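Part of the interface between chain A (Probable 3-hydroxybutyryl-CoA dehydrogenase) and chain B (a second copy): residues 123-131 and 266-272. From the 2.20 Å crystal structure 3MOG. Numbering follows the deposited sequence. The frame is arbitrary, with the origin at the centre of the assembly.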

# COMPACT_ATOMS: atom_id res chain seq x y z
N ILE A 123 -16.20 5.89 13.54
CA ILE A 123 -17.32 5.57 12.66
C ILE A 123 -17.83 6.86 12.03
O ILE A 123 -18.01 7.85 12.73
N SER A 124 -18.03 6.84 10.71
CA SER A 124 -18.44 8.03 9.96
C SER A 124 -19.82 8.55 10.36
O SER A 124 -20.78 7.79 10.48
N ILE A 125 -19.91 9.87 10.52
CA ILE A 125 -21.16 10.56 10.86
C ILE A 125 -22.17 10.46 9.71
O ILE A 125 -23.38 10.36 9.93
N THR A 126 -21.67 10.47 8.48
CA THR A 126 -22.51 10.39 7.29
C THR A 126 -23.18 9.01 7.17
O THR A 126 -24.30 8.90 6.67
N ALA A 127 -22.50 7.97 7.66
CA ALA A 127 -23.03 6.61 7.66
C ALA A 127 -24.19 6.48 8.67
O ALA A 127 -25.24 5.91 8.35
N ILE A 128 -23.96 7.02 9.87
CA ILE A 128 -24.96 7.09 10.93
C ILE A 128 -26.20 7.87 10.49
O ILE A 128 -27.32 7.38 10.61
N ALA A 129 -25.99 9.06 9.93
CA ALA A 129 -27.08 9.94 9.49
C ALA A 129 -27.79 9.55 8.18
O ALA A 129 -28.75 10.23 7.79
N ALA A 130 -27.33 8.48 7.53
CA ALA A 130 -27.81 8.09 6.19
C ALA A 130 -29.33 7.94 6.06
O ALA A 130 -29.97 8.68 5.30
N GLU A 131 -29.92 7.01 6.82
CA GLU A 131 -31.37 6.79 6.77
C GLU A 131 -32.06 7.22 8.07
O GLU A 131 -32.77 6.43 8.70
N GLN B 266 -16.51 8.14 -1.30
CA GLN B 266 -16.96 7.19 -0.29
C GLN B 266 -18.08 7.81 0.55
O GLN B 266 -19.07 7.15 0.83
N GLU B 267 -17.91 9.08 0.94
CA GLU B 267 -18.90 9.79 1.75
C GLU B 267 -20.26 9.89 1.03
O GLU B 267 -21.30 9.67 1.64
N LEU B 268 -20.23 10.22 -0.26
CA LEU B 268 -21.45 10.25 -1.08
C LEU B 268 -22.19 8.91 -1.11
O LEU B 268 -23.43 8.88 -1.01
N VAL B 269 -21.44 7.82 -1.21
CA VAL B 269 -22.02 6.47 -1.25
C VAL B 269 -22.62 6.06 0.09
O VAL B 269 -23.82 5.76 0.17
N ILE B 270 -21.81 6.08 1.14
CA ILE B 270 -22.26 5.70 2.49
C ILE B 270 -23.37 6.61 3.04
O ILE B 270 -24.10 6.23 3.95
N GLY B 271 -23.51 7.80 2.47
CA GLY B 271 -24.62 8.70 2.81
C GLY B 271 -25.85 8.56 1.92
O GLY B 271 -26.76 9.39 2.00
N GLY B 272 -25.88 7.53 1.07
CA GLY B 272 -26.95 7.30 0.09
C GLY B 272 -27.16 8.36 -0.99
O GLY B 272 -28.19 8.38 -1.64

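Thr A126 and Ile B270 lose the most surface in this contact, 66 and 63 Å² of the 286 Å² buried in total, and Glu B267 follows with 38 Å². Thr A126 directs its CA-to-CB bond toward chain B and adopts the m rotamer (chi1 -48°). Thr A126 OG1 sits 3.2 Å from Glu B267 CD, while Thr A126 CG2 packs 3.7 Å from Gly B271 CA and equally close to Glu B267 O. The approach to Gly B271 depends on glycine: an ideal CB on Gly B271 would fall 2.7 Å from Thr A126 CG2, a clash.

Glu B267 starts sideways, but its end comes nearer, with chi1 at -160° (t) and chi2 at 100°, between wells. Its carboxylate reaches two hydroxyls. Ser A124 OG donates a weak hydrogen bond to Glu B267 OE1 at 3.4 Å; Thr A126 OG1 stands 3.3 Å from Glu B267 OE2 and is also hydrogen-bonded elsewhere in the structure. Ser A124, t at chi1 (174°), points toward chain B from the N-cap position, where its OG also accepts a weak capping bond from Thr A126 N (3.3 Å, N-H...acceptor angle 132°). One hydroxyl thus joins the helix start to the interface.

Ile B270 likewise leaves its backbone sideways, and its pt rotamer (70°, 179°) extends CD1 to within 3.5 Å of Ser A124 OG and 4.3 Å of Ala A127 CB, the latter an apolar contact. Its backbone contributes too: Ala A130, whose CA-to-CB bond points toward chain B, places CB 3.5 Å from Ile B270 O. A water donates to Ile B270 O at 2.5 Å and, more weakly, to Ala A127 O at 3.4 Å, bridging the two chains. Ile A125, Ile A128 and Leu B268 point away and take no part in the contact.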

# COMPACT_ATOMS: atom_id res chain seq x y z
CB ILE A 123 -18.46 4.79 13.41
CG1 ILE A 123 -18.11 3.30 13.56
CG2 ILE A 123 -19.79 4.86 12.66
CD1 ILE A 123 -17.25 2.96 14.76
CB SER A 124 -18.43 7.74 8.45
OG SER A 124 -18.96 8.84 7.71
CB ILE A 125 -20.90 12.06 11.25
CG1 ILE A 125 -19.85 12.17 12.37
CG2 ILE A 125 -22.17 12.78 11.66
CD1 ILE A 125 -20.13 11.39 13.64
CB THR A 126 -21.71 10.75 6.03
OG1 THR A 126 -20.99 11.96 6.29
CG2 THR A 126 -22.61 10.99 4.84
CB ALA A 127 -21.92 5.59 7.97
CB ILE A 128 -24.34 7.72 12.20
CG1 ILE A 128 -23.18 6.86 12.71
CG2 ILE A 128 -25.41 7.91 13.30
CD1 ILE A 128 -22.22 7.59 13.64
CB ALA A 129 -26.57 11.37 9.39
CB ALA A 130 -27.08 6.83 5.69
CB GLU A 131 -31.71 5.34 6.43
CG GLU A 131 -31.05 4.81 5.16
CD GLU A 131 -29.68 4.19 5.43
OE1 GLU A 131 -28.95 3.95 4.45
OE2 GLU A 131 -29.34 3.95 6.61
CB GLN B 266 -15.82 6.74 0.62
CG GLN B 266 -16.22 5.57 1.52
CD GLN B 266 -15.13 5.15 2.49
OE1 GLN B 266 -14.87 3.96 2.67
NE2 GLN B 266 -14.50 6.13 3.15
CB GLU B 267 -18.36 11.17 2.13
CG GLU B 267 -19.04 11.81 3.33
CD GLU B 267 -18.24 11.66 4.61
OE1 GLU B 267 -17.88 10.52 4.99
OE2 GLU B 267 -17.98 12.71 5.24
CB LEU B 268 -21.14 10.73 -2.50
CG LEU B 268 -20.68 12.17 -2.65
CD1 LEU B 268 -20.14 12.37 -4.03
CD2 LEU B 268 -21.78 13.18 -2.35
CB VAL B 269 -21.00 5.42 -1.73
CG1 VAL B 269 -21.57 4.01 -1.63
CG2 VAL B 269 -20.57 5.73 -3.17
CB ILE B 270 -21.07 5.59 3.49
CG1 ILE B 270 -20.48 6.97 3.81
CG2 ILE B 270 -20.00 4.63 2.95
CD1 ILE B 270 -19.32 6.97 4.80
O HOH W 1 -24.56 4.28 5.42